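Local coordinates for ankyrin repeat domain protein (Legionella pneumophila subsp. pneumophila, PDB 6MCA) that is the Legionella effector AnkH (LegA3), which interacts with the host LARP7 component of the 7SK snRNP complex and carries a cysteine protease-like fold beside its ankyrin repeats, at residues W277-R282 with L287-V292; L268-Y273 with H309-K314. One frame throughout, in Å; residues are numbered along the deposited sequence.

Both contacts involve the five-stranded antiparallel sheet, probably part of the cysteine protease-like region, and their centres lie about 15 Å apart. Strand 266-273 serves interaction 2 and its hairpin neighbour 276-280 serves interaction 1; the backbone bonds from Ile280 N to Cys269 O and from Val271 N to Ala278 O join them directly. Along the chain, interaction 1 is nested inside the loop that interaction 2 closes. Interaction 1 ties strand 276-280 to the start of strand 292-297, within the sheet, whereas interaction 2 packs helix 305-312 against the sheet. Trp277 extends that packing, its indole meeting Phe270.

Interaction 1. Residues W277-R282 with L287-V292; sequences WAKIDR and LQEGSV
Lys279 reaches Glu289 at the end of helix 286-289 by a salt bridge, NZ lying 2.9 Å from OE1, on the syn side of that oxygen, with a weak second bond to OE2. The lysine leaves the strand with CG anti to its backbone N and then bends at chi3 (64°), which lets it meet the glutamate at about a right angle. His322 ND1 is a further partner of NZ, and Asn285 ND2 bonds OE1, so each charged end has a second partner. The backbone O of Lys279 also receives a CA-H...O contact from Val292 CA at 3.3 Å.

Ile280 is paired with Val292 as an antiparallel non-hydrogen-bonded pair. Their side chains lie side by side, pointing the same way, and CG2 of Ile280 sits 3.9 Å from CG2 of Val292; Val358 of helix 355-364 packs on both. Just past the strand ends, Asp281 N makes an almost straight bond (170° at the hydrogen) to Ser291 O at 3.0 Å, in the carbonyl plane. A water lies 2.7 Å from both Asp281 O and Gly290 O and can donate to them, though it has other acceptors in reach.

Arg282 lays its CG alongside the serine hydroxyl, 3.9 Å from Ser291 OG, while that hydroxyl bonds Ile339 O. The guanidinium turns to other partners: Ser340 O at NE, Tyr380 OH and Ala350 O at NH2, and at NH1 a glycerol, probably from the crystallisation liquor. Gly290, with phi 82°, turns the chain out of the helix before it enters strand 292-297 at Val292. This is an antiparallel connection between neighbouring strands with a short helix inserted in the turn.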
loop_
_atom_site.group_PDB
_atom_site.type_symbol
_atom_site.label_atom_id
_atom_site.label_comp_id
_atom_site.label_asym_id
_atom_site.label_seq_id
_atom_site.Cartn_x
_atom_site.Cartn_y
_atom_site.Cartn_z
ATOM N N TRP A 277 -4.860 -24.211 2.313
ATOM C CA TRP A 277 -5.555 -22.957 2.063
ATOM C C TRP A 277 -5.717 -22.240 3.394
ATOM O O TRP A 277 -5.868 -22.884 4.431
ATOM C CB TRP A 277 -6.917 -23.221 1.405
ATOM C CG TRP A 277 -7.767 -22.014 1.149
ATOM C CD1 TRP A 277 -8.643 -21.428 2.017
ATOM C CD2 TRP A 277 -7.850 -21.266 -0.071
ATOM N NE1 TRP A 277 -9.256 -20.353 1.417
ATOM C CE2 TRP A 277 -8.787 -20.232 0.136
ATOM C CE3 TRP A 277 -7.217 -21.363 -1.315
ATOM C CZ2 TRP A 277 -9.107 -19.306 -0.857
ATOM C CZ3 TRP A 277 -7.536 -20.441 -2.297
ATOM C CH2 TRP A 277 -8.471 -19.426 -2.061
ATOM N N ALA A 278 -5.656 -20.915 3.381
ATOM C CA ALA A 278 -5.709 -20.161 4.625
ATOM C C ALA A 278 -6.519 -18.894 4.427
ATOM O O ALA A 278 -6.315 -18.173 3.447
ATOM C CB ALA A 278 -4.305 -19.806 5.124
ATOM N N LYS A 279 -7.421 -18.632 5.367
ATOM C CA LYS A 279 -8.198 -17.403 5.406
ATOM C C LYS A 279 -7.734 -16.553 6.581
ATOM O O LYS A 279 -7.605 -17.052 7.709
ATOM C CB LYS A 279 -9.697 -17.692 5.516
ATOM C CG LYS A 279 -10.552 -16.434 5.566
ATOM C CD LYS A 279 -12.024 -16.742 5.360
ATOM C CE LYS A 279 -12.566 -17.608 6.480
ATOM N NZ LYS A 279 -14.043 -17.773 6.383
ATOM N N ILE A 280 -7.486 -15.274 6.301
ATOM C CA ILE A 280 -7.009 -14.295 7.266
ATOM C C ILE A 280 -7.991 -13.133 7.243
ATOM O O ILE A 280 -8.121 -12.435 6.224
ATOM C CB ILE A 280 -5.589 -13.811 6.942
ATOM C CG1 ILE A 280 -4.641 -14.999 6.768
ATOM C CG2 ILE A 280 -5.096 -12.858 8.021
ATOM C CD1 ILE A 280 -3.360 -14.650 6.045
ATOM N N ASP A 281 -8.686 -12.933 8.364
ATOM C CA ASP A 281 -9.595 -11.802 8.540
ATOM C C ASP A 281 -9.597 -11.477 10.032
ATOM O O ASP A 281 -10.276 -12.149 10.815
ATOM C CB ASP A 281 -10.994 -12.125 8.032
ATOM C CG ASP A 281 -11.926 -10.926 8.080
ATOM O OD1 ASP A 281 -11.471 -9.824 8.459
ATOM O OD2 ASP A 281 -13.117 -11.086 7.739
ATOM N N ARG A 282 -8.834 -10.457 10.413
ATOM C CA ARG A 282 -8.680 -10.071 11.809
ATOM C C ARG A 282 -9.762 -9.107 12.279
ATOM O O ARG A 282 -9.678 -8.602 13.403
ATOM C CB ARG A 282 -7.298 -9.452 12.027
ATOM C CG ARG A 282 -6.156 -10.323 11.532
ATOM C CD ARG A 282 -4.847 -9.551 11.472
ATOM N NE ARG A 282 -4.328 -9.244 12.802
ATOM C CZ ARG A 282 -3.082 -8.844 13.041
ATOM N NH1 ARG A 282 -2.693 -8.589 14.282
ATOM N NH2 ARG A 282 -2.224 -8.706 12.039
ATOM N N LEU A 287 -14.398 -12.650 15.543
ATOM C CA LEU A 287 -15.144 -12.954 16.760
ATOM C C LEU A 287 -15.861 -14.294 16.656
ATOM O O LEU A 287 -16.073 -14.963 17.674
ATOM C CB LEU A 287 -16.143 -11.837 17.060
ATOM C CG LEU A 287 -15.534 -10.465 17.355
ATOM C CD1 LEU A 287 -16.595 -9.377 17.297
ATOM C CD2 LEU A 287 -14.833 -10.471 18.704
ATOM N N GLN A 288 -16.229 -14.705 15.443
ATOM C CA GLN A 288 -16.898 -15.981 15.232
ATOM C C GLN A 288 -15.925 -17.086 14.842
ATOM O O GLN A 288 -16.067 -18.224 15.299
ATOM C CB GLN A 288 -17.969 -15.836 14.146
ATOM C CG GLN A 288 -19.147 -14.968 14.540
ATOM C CD GLN A 288 -20.460 -15.725 14.524
ATOM O OE1 GLN A 288 -20.761 -16.446 13.573
ATOM N NE2 GLN A 288 -21.254 -15.554 15.575
ATOM N N GLU A 289 -14.938 -16.769 14.003
ATOM C CA GLU A 289 -14.064 -17.773 13.417
ATOM C C GLU A 289 -12.651 -17.766 13.973
ATOM O O GLU A 289 -11.929 -18.747 13.771
ATOM C CB GLU A 289 -13.987 -17.580 11.893
ATOM C CG GLU A 289 -15.248 -17.897 11.130
ATOM C CD GLU A 289 -14.977 -17.973 9.642
ATOM O OE1 GLU A 289 -14.191 -17.136 9.157
ATOM O OE2 GLU A 289 -15.535 -18.862 8.962
ATOM N N GLY A 290 -12.241 -16.710 14.662
ATOM C CA GLY A 290 -10.835 -16.469 14.892
ATOM C C GLY A 290 -10.207 -15.786 13.692
ATOM O O GLY A 290 -10.807 -15.646 12.625
ATOM N N SER A 291 -8.957 -15.358 13.869
ATOM C CA SER A 291 -8.329 -14.523 12.852
ATOM C C SER A 291 -7.840 -15.332 11.658
ATOM O O SER A 291 -8.029 -14.915 10.510
ATOM C CB SER A 291 -7.172 -13.734 13.462
ATOM O OG SER A 291 -7.645 -12.651 14.243
ATOM N N VAL A 292 -7.205 -16.477 11.896
ATOM C CA VAL A 292 -6.491 -17.207 10.852
ATOM C C VAL A 292 -6.885 -18.674 10.908
ATOM O O VAL A 292 -6.607 -19.357 11.905
ATOM C CB VAL A 292 -4.967 -17.063 10.993
ATOM C CG1 VAL A 292 -4.263 -18.066 10.096
ATOM C CG2 VAL A 292 -4.535 -15.641 10.670
HETATM O O HOH W 1 -11.566 -14.459 10.360
#

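Interaction 2. Residues L268-Y273 with H309-K314; sequences LCFVRY and HDFLYK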
loop_
_atom_site.group_PDB
_atom_site.type_symbol
_atom_site.label_atom_id
_atom_site.label_comp_id
_atom_site.label_asym_id
_atom_site.label_seq_id
_atom_site.Cartn_x
_atom_site.Cartn_y
_atom_site.Cartn_z
ATOM N N LEU A 268 -9.652 -8.826 3.059
ATOM C CA LEU A 268 -9.262 -10.054 3.734
ATOM C C LEU A 268 -8.329 -10.830 2.816
ATOM O O LEU A 268 -8.305 -10.617 1.602
ATOM C CB LEU A 268 -10.482 -10.898 4.125
ATOM C CG LEU A 268 -11.400 -11.484 3.053
ATOM C CD1 LEU A 268 -12.126 -12.694 3.615
ATOM C CD2 LEU A 268 -12.399 -10.451 2.570
ATOM N N CYS A 269 -7.519 -11.706 3.398
ATOM C CA CYS A 269 -6.444 -12.325 2.636
ATOM C C CYS A 269 -6.584 -13.838 2.628
ATOM O O CYS A 269 -7.007 -14.440 3.617
ATOM C CB CYS A 269 -5.079 -11.918 3.192
ATOM S SG CYS A 269 -4.662 -10.189 2.864
ATOM N N PHE A 270 -6.236 -14.450 1.502
ATOM C CA PHE A 270 -6.204 -15.896 1.382
ATOM C C PHE A 270 -4.830 -16.319 0.894
ATOM O O PHE A 270 -4.204 -15.622 0.090
ATOM C CB PHE A 270 -7.290 -16.399 0.428
ATOM C CG PHE A 270 -8.687 -16.099 0.890
ATOM C CD1 PHE A 270 -9.270 -14.871 0.628
ATOM C CD2 PHE A 270 -9.415 -17.044 1.593
ATOM C CE1 PHE A 270 -10.556 -14.595 1.048
ATOM C CE2 PHE A 270 -10.702 -16.774 2.017
ATOM C CZ PHE A 270 -11.273 -15.548 1.746
ATOM N N VAL A 271 -4.356 -17.451 1.397
ATOM C CA VAL A 271 -3.054 -17.986 1.020
ATOM C C VAL A 271 -3.234 -19.432 0.589
ATOM O O VAL A 271 -3.799 -20.239 1.331
ATOM C CB VAL A 271 -2.029 -17.889 2.167
ATOM C CG1 VAL A 271 -0.692 -18.454 1.721
ATOM C CG2 VAL A 271 -1.872 -16.448 2.626
ATOM N N ARG A 272 -2.759 -19.755 -0.606
ATOM C CA ARG A 272 -2.731 -21.122 -1.103
ATOM C C ARG A 272 -1.283 -21.587 -1.143
ATOM O O ARG A 272 -0.424 -20.898 -1.699
ATOM C CB ARG A 272 -3.369 -21.213 -2.493
ATOM C CG ARG A 272 -3.565 -22.630 -3.018
ATOM C CD ARG A 272 -2.363 -23.117 -3.822
ATOM N NE ARG A 272 -2.548 -24.485 -4.290
ATOM C CZ ARG A 272 -2.897 -24.808 -5.530
ATOM N NH1 ARG A 272 -3.091 -23.857 -6.435
ATOM N NH2 ARG A 272 -3.050 -26.081 -5.866
ATOM N N TYR A 273 -1.011 -22.741 -0.543
ATOM C CA TYR A 273 0.312 -23.355 -0.614
ATOM C C TYR A 273 0.116 -24.852 -0.783
ATOM O O TYR A 273 -0.230 -25.545 0.179
ATOM C CB TYR A 273 1.152 -23.051 0.626
ATOM C CG TYR A 273 2.538 -23.652 0.559
ATOM C CD1 TYR A 273 3.503 -23.122 -0.289
ATOM C CD2 TYR A 273 2.880 -24.752 1.335
ATOM C CE1 TYR A 273 4.770 -23.669 -0.360
ATOM C CE2 TYR A 273 4.147 -25.306 1.271
ATOM C CZ TYR A 273 5.087 -24.760 0.421
ATOM O OH TYR A 273 6.349 -25.305 0.354
ATOM N N HIS A 309 -10.971 -16.278 -11.668
ATOM C CA HIS A 309 -11.699 -15.168 -12.270
ATOM C C HIS A 309 -12.875 -14.747 -11.396
ATOM O O HIS A 309 -13.058 -13.556 -11.122
ATOM C CB HIS A 309 -12.172 -15.540 -13.675
ATOM C CG HIS A 309 -12.646 -14.368 -14.477
ATOM N ND1 HIS A 309 -13.963 -13.961 -14.494
ATOM C CD2 HIS A 309 -11.976 -13.505 -15.276
ATOM C CE1 HIS A 309 -14.085 -12.904 -15.276
ATOM N NE2 HIS A 309 -12.894 -12.607 -15.763
ATOM N N ASP A 310 -13.677 -15.713 -10.938
ATOM C CA ASP A 310 -14.751 -15.392 -10.002
ATOM C C ASP A 310 -14.209 -14.748 -8.733
ATOM O O ASP A 310 -14.863 -13.876 -8.147
ATOM C CB ASP A 310 -15.541 -16.654 -9.651
ATOM C CG ASP A 310 -16.233 -17.266 -10.853
ATOM O OD1 ASP A 310 -16.106 -16.712 -11.965
ATOM O OD2 ASP A 310 -16.904 -18.305 -10.686
ATOM N N PHE A 311 -13.010 -15.150 -8.306
ATOM C CA PHE A 311 -12.445 -14.698 -7.042
ATOM C C PHE A 311 -11.942 -13.262 -7.122
ATOM O O PHE A 311 -12.199 -12.462 -6.215
ATOM C CB PHE A 311 -11.308 -15.637 -6.636
ATOM C CG PHE A 311 -10.957 -15.583 -5.178
ATOM C CD1 PHE A 311 -10.201 -14.541 -4.667
ATOM C CD2 PHE A 311 -11.373 -16.585 -4.319
ATOM C CE1 PHE A 311 -9.874 -14.497 -3.327
ATOM C CE2 PHE A 311 -11.050 -16.546 -2.978
ATOM C CZ PHE A 311 -10.300 -15.501 -2.482
ATOM N N LEU A 312 -11.221 -12.917 -8.188
ATOM C CA LEU A 312 -10.526 -11.639 -8.266
ATOM C C LEU A 312 -11.152 -10.637 -9.222
ATOM O O LEU A 312 -10.983 -9.432 -9.023
ATOM C CB LEU A 312 -9.066 -11.852 -8.687
ATOM C CG LEU A 312 -8.096 -12.439 -7.662
ATOM C CD1 LEU A 312 -6.716 -12.578 -8.283
ATOM C CD2 LEU A 312 -8.041 -11.581 -6.408
ATOM N N TYR A 313 -11.862 -11.091 -10.255
ATOM C CA TYR A 313 -12.272 -10.220 -11.349
ATOM C C TYR A 313 -13.786 -10.141 -11.519
ATOM O O TYR A 313 -14.258 -9.548 -12.496
ATOM C CB TYR A 313 -11.603 -10.686 -12.644
ATOM C CG TYR A 313 -10.104 -10.821 -12.491
ATOM C CD1 TYR A 313 -9.327 -9.727 -12.129
ATOM C CD2 TYR A 313 -9.469 -12.042 -12.680
ATOM C CE1 TYR A 313 -7.959 -9.841 -11.976
ATOM C CE2 TYR A 313 -8.099 -12.164 -12.528
ATOM C CZ TYR A 313 -7.350 -11.060 -12.177
ATOM O OH TYR A 313 -5.987 -11.172 -12.023
ATOM N N LYS A 314 -14.555 -10.717 -10.600
ATOM C CA LYS A 314 -15.994 -10.515 -10.537
ATOM C C LYS A 314 -16.369 -10.004 -9.153
ATOM O O LYS A 314 -15.671 -10.263 -8.168
ATOM C CB LYS A 314 -16.771 -11.805 -10.836
ATOM C CG LYS A 314 -16.531 -12.396 -12.217
ATOM C CD LYS A 314 -17.640 -13.376 -12.577
ATOM C CE LYS A 314 -17.387 -14.052 -13.915
ATOM N NZ LYS A 314 -16.509 -15.244 -13.769
#
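Phe270 and Phe311 make the whole of this contact, an offset edge-to-face aromatic pair. The edge of Phe311 is turned toward the face of Phe270, with the ring planes at 87° and the centroids 5.2 Å apart. CZ of Phe311 does the touching: it stands over one face of the Phe270 ring, displaced toward CD1, 3.3 Å from CD1 and 3.7 Å from CE1 of Phe270. Phe311 gets there because its CG is anti to the backbone N (chi1 -160°), which carries the ring out from the helix toward the strand.

The pair joins helix 305-312 to strand 266-273, a helix-on-sheet packing; helix 355-364 meets Cys269 and Val271 of the same strand. More aromatic and apolar groups gather around the two rings: Trp277 touches both, Tyr321 meets Phe311 edge-to-face, and Leu259 of strand 256-263 packs on Phe311.

Among the polar bonds, one lies well away from the phenylalanine pair: Lys314, its chain extended up to a bend at chi4 (85°), brings NZ to His309 ND1 at 2.9 Å, close to the imidazole plane. Tyr313 N bonds His309 O, and the Tyr313 hydroxyl bonds Leu231 O. Phe311 O is bonded by Tyr321 OH, giving Tyr321 both a ring contact and a hydrogen bond to the same phenylalanine.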